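Local atomic coordinates of SusD homolog (Bacteroides thetaiotaomicron, PDB entry 3EHM), a protein that probably binds mucin O-glycans at the cell surface as a SusD-like lipoprotein of a gut bacterium. Residues I58-Y63 with N77-F83. Numbering follows the deposited sequence.
Sequences ISSGNY and NEANWNF
Tyr63 OH donates a hydrogen bond to the backbone Glu78 O at 2.7 Å, from 43° above the carbonyl plane. Trp81 N reaches the same oxygen from the opposite face. Tyr63 OH also meets the Phe83 ring edge, 3.4 Å from Phe83 CE1. The Tyr63 ring lies oblique to the five-membered ring of Trp81, planes at 72°, with Tyr63 CE2 3.7 Å from Trp81 NE1. A phenylalanine in place of Tyr63 would probably leave Glu78 O with Trp81 N alone and remove the stronger bond between the segments. Asn62 ND2 makes weak hydrogen bonds to Ala79 O and Ile58 O. Its CG is roughly anti to the backbone N (chi1 153°), helping ND2 reach Ala79 O. Ala79 CA makes a CA-H...O contact to Ile58 O at 3.3 Å. Residues 58-59 and helix 60-63 are thus joined to the loop before helix 85-110 in the TPR-containing SusD fold. Asn77 OD1 accepts from Ala79 N in an Asx turn. The Ile58 side chain crosses that of Glu78 at about a right angle, with CD1 beside Ala79 CB. Arg87 salt-bridges buried Glu78 at OE2, which Asn54 also hydrogen-bonds. Thr313 N donates to Asn62 OD1, and Thr313 OG1 accepts from Trp81 NE1.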
ATOM      1  N   ILE A  58      -7.549   5.152   7.861  1.00 12.87           N
ATOM      2  CA  ILE A  58      -8.868   4.669   8.250  1.00 12.47           C
ATOM      3  C   ILE A  58      -9.551   3.837   7.174  1.00 12.39           C
ATOM      4  O   ILE A  58     -10.590   3.223   7.419  1.00 11.65           O
ATOM      5  CB  ILE A  58      -9.787   5.837   8.682  1.00 11.78           C
ATOM      6  CG1 ILE A  58     -10.301   6.605   7.465  1.00 11.98           C
ATOM      7  CG2 ILE A  58      -9.007   6.783   9.595  1.00 11.45           C
ATOM      8  CD1 ILE A  58     -11.313   7.685   7.823  1.00 12.77           C
ATOM      9  N   SER A  59      -8.958   3.803   5.987  1.00 12.22           N
ATOM     10  CA  SER A  59      -9.512   3.021   4.892  1.00 12.99           C
ATOM     11  C   SER A  59      -8.709   1.737   4.662  1.00 12.45           C
ATOM     12  O   SER A  59      -8.853   0.767   5.414  1.00 12.92           O
ATOM     13  CB  SER A  59      -9.553   3.861   3.610  1.00 13.13           C
ATOM     14  OG  SER A  59      -8.279   4.416   3.320  1.00 15.16           O
ATOM     15  N   SER A  60      -7.861   1.739   3.633  1.00 11.78           N
ATOM     16  CA  SER A  60      -7.047   0.576   3.280  1.00 11.84           C
ATOM     17  C   SER A  60      -6.356  -0.112   4.460  1.00 11.40           C
ATOM     18  O   SER A  60      -6.458  -1.330   4.612  1.00  9.89           O
ATOM     19  CB  SER A  60      -5.993   0.968   2.235  1.00 12.27           C
ATOM     20  OG  SER A  60      -5.137   1.985   2.727  1.00 15.36           O
ATOM     21  N   GLY A  61      -5.645   0.665   5.274  1.00 10.65           N
ATOM     22  CA  GLY A  61      -4.943   0.102   6.420  1.00 11.53           C
ATOM     23  C   GLY A  61      -5.877  -0.502   7.456  1.00 11.68           C
ATOM     24  O   GLY A  61      -5.512  -1.424   8.192  1.00 10.98           O
ATOM     25  N   ASN A  62      -7.087   0.039   7.521  1.00 12.77           N
ATOM     26  CA  ASN A  62      -8.098  -0.444   8.448  1.00 13.39           C
ATOM     27  C   ASN A  62      -8.700  -1.741   7.913  1.00 14.02           C
ATOM     28  O   ASN A  62      -8.865  -2.706   8.658  1.00 12.49           O
ATOM     29  CB  ASN A  62      -9.173   0.634   8.637  1.00 14.79           C
ATOM     30  CG  ASN A  62     -10.530   0.063   9.022  1.00 19.63           C
ATOM     31  OD1 ASN A  62     -10.672  -0.641  10.028  1.00 17.78           O
ATOM     32  ND2 ASN A  62     -11.543   0.380   8.223  1.00 17.37           N
ATOM     33  N   TYR A  63      -9.004  -1.765   6.616  1.00 12.93           N
ATOM     34  CA  TYR A  63      -9.587  -2.945   5.983  1.00 13.20           C
ATOM     35  C   TYR A  63      -8.730  -4.198   6.202  1.00 14.97           C
ATOM     36  O   TYR A  63      -9.236  -5.239   6.621  1.00 15.63           O
ATOM     37  CB  TYR A  63      -9.736  -2.729   4.471  1.00 13.13           C
ATOM     38  CG  TYR A  63     -10.537  -1.508   4.043  1.00 12.83           C
ATOM     39  CD1 TYR A  63     -10.300  -0.906   2.805  1.00 13.60           C
ATOM     40  CD2 TYR A  63     -11.524  -0.958   4.864  1.00 12.87           C
ATOM     41  CE1 TYR A  63     -11.018   0.216   2.395  1.00 15.16           C
ATOM     42  CE2 TYR A  63     -12.251   0.168   4.463  1.00 14.10           C
ATOM     43  CZ  TYR A  63     -11.989   0.750   3.228  1.00 14.64           C
ATOM     44  OH  TYR A  63     -12.674   1.874   2.829  1.00 15.93           O
ATOM     45  N   ASN A  77     -18.541   7.458   6.464  1.00 15.51           N
ATOM     46  CA  ASN A  77     -17.422   7.528   5.527  1.00 14.76           C
ATOM     47  C   ASN A  77     -16.813   6.178   5.157  1.00 14.73           C
ATOM     48  O   ASN A  77     -17.338   5.120   5.522  1.00 14.58           O
ATOM     49  CB  ASN A  77     -16.326   8.498   6.016  1.00 15.22           C
ATOM     50  CG  ASN A  77     -15.591   8.005   7.252  1.00 13.38           C
ATOM     51  OD1 ASN A  77     -15.561   6.811   7.547  1.00 15.87           O
ATOM     52  ND2 ASN A  77     -14.969   8.934   7.968  1.00 15.75           N
ATOM     53  N   GLU A  78     -15.707   6.221   4.421  1.00 13.43           N
ATOM     54  CA  GLU A  78     -15.036   5.010   3.945  1.00 12.82           C
ATOM     55  C   GLU A  78     -14.551   4.031   5.018  1.00 13.92           C
ATOM     56  O   GLU A  78     -14.360   2.842   4.734  1.00 12.74           O
ATOM     57  CB  GLU A  78     -13.852   5.389   3.045  1.00 14.43           C
ATOM     58  CG  GLU A  78     -12.698   6.034   3.794  1.00 13.80           C
ATOM     59  CD  GLU A  78     -12.797   7.542   3.859  1.00 17.75           C
ATOM     60  OE1 GLU A  78     -13.928   8.081   3.871  1.00 16.11           O
ATOM     61  OE2 GLU A  78     -11.734   8.193   3.913  1.00 17.17           O
ATOM     62  N   ALA A  79     -14.345   4.510   6.241  1.00 13.34           N
ATOM     63  CA  ALA A  79     -13.875   3.622   7.309  1.00 14.11           C
ATOM     64  C   ALA A  79     -14.840   2.455   7.470  1.00 14.08           C
ATOM     65  O   ALA A  79     -14.431   1.324   7.747  1.00 13.18           O
ATOM     66  CB  ALA A  79     -13.748   4.385   8.621  1.00 10.72           C
ATOM     67  N   ASN A  80     -16.125   2.730   7.291  1.00 13.59           N
ATOM     68  CA  ASN A  80     -17.126   1.684   7.409  1.00 13.72           C
ATOM     69  C   ASN A  80     -17.773   1.368   6.069  1.00 13.25           C
ATOM     70  O   ASN A  80     -18.938   0.976   5.988  1.00 11.25           O
ATOM     71  CB  ASN A  80     -18.159   2.062   8.462  1.00 15.57           C
ATOM     72  CG  ASN A  80     -17.602   1.944   9.864  1.00 16.39           C
ATOM     73  OD1 ASN A  80     -17.906   0.995  10.592  1.00 18.45           O
ATOM     74  ND2 ASN A  80     -16.754   2.893  10.241  1.00 11.89           N
ATOM     75  N   TRP A  81     -16.979   1.564   5.023  1.00 13.55           N
ATOM     76  CA  TRP A  81     -17.357   1.256   3.652  1.00 15.22           C
ATOM     77  C   TRP A  81     -18.487   2.083   3.048  1.00 14.76           C
ATOM     78  O   TRP A  81     -19.124   1.649   2.090  1.00 13.73           O
ATOM     79  CB  TRP A  81     -17.705  -0.236   3.553  1.00 15.95           C
ATOM     80  CG  TRP A  81     -16.671  -1.172   4.145  1.00 15.86           C
ATOM     81  CD1 TRP A  81     -15.766  -0.892   5.134  1.00 16.79           C
ATOM     82  CD2 TRP A  81     -16.520  -2.567   3.855  1.00 14.59           C
ATOM     83  NE1 TRP A  81     -15.069  -2.026   5.480  1.00 15.70           N
ATOM     84  CE2 TRP A  81     -15.512  -3.069   4.709  1.00 16.85           C
ATOM     85  CE3 TRP A  81     -17.142  -3.442   2.958  1.00 16.17           C
ATOM     86  CZ2 TRP A  81     -15.113  -4.411   4.692  1.00 15.28           C
ATOM     87  CZ3 TRP A  81     -16.745  -4.779   2.940  1.00 16.73           C
ATOM     88  CH2 TRP A  81     -15.738  -5.247   3.803  1.00 15.24           C
ATOM     89  N   ASN A  82     -18.743   3.264   3.600  1.00 14.78           N
ATOM     90  CA  ASN A  82     -19.786   4.127   3.056  1.00 14.68           C
ATOM     91  C   ASN A  82     -19.062   5.123   2.151  1.00 13.98           C
ATOM     92  O   ASN A  82     -18.595   6.172   2.602  1.00 13.52           O
ATOM     93  CB  ASN A  82     -20.520   4.856   4.184  1.00 16.07           C
ATOM     94  CG  ASN A  82     -21.785   5.541   3.706  1.00 19.78           C
ATOM     95  OD1 ASN A  82     -22.568   6.056   4.508  1.00 20.53           O
ATOM     96  ND2 ASN A  82     -21.991   5.553   2.396  1.00 15.30           N
ATOM     97  N   PHE A  83     -18.963   4.779   0.872  1.00 14.90           N
ATOM     98  CA  PHE A  83     -18.257   5.610  -0.092  1.00 14.97           C
ATOM     99  C   PHE A  83     -19.076   6.791  -0.606  1.00 15.45           C
ATOM    100  O   PHE A  83     -19.547   6.792  -1.744  1.00 15.87           O
ATOM    101  CB  PHE A  83     -17.775   4.742  -1.258  1.00 15.01           C
ATOM    102  CG  PHE A  83     -16.886   3.592  -0.840  1.00 14.10           C
ATOM    103  CD1 PHE A  83     -16.164   3.642   0.352  1.00 15.04           C
ATOM    104  CD2 PHE A  83     -16.736   2.478  -1.662  1.00 13.49           C
ATOM    105  CE1 PHE A  83     -15.303   2.598   0.717  1.00 13.92           C
ATOM    106  CE2 PHE A  83     -15.876   1.429  -1.308  1.00 12.83           C
ATOM    107  CZ  PHE A  83     -15.161   1.491  -0.117  1.00 12.59           C
TER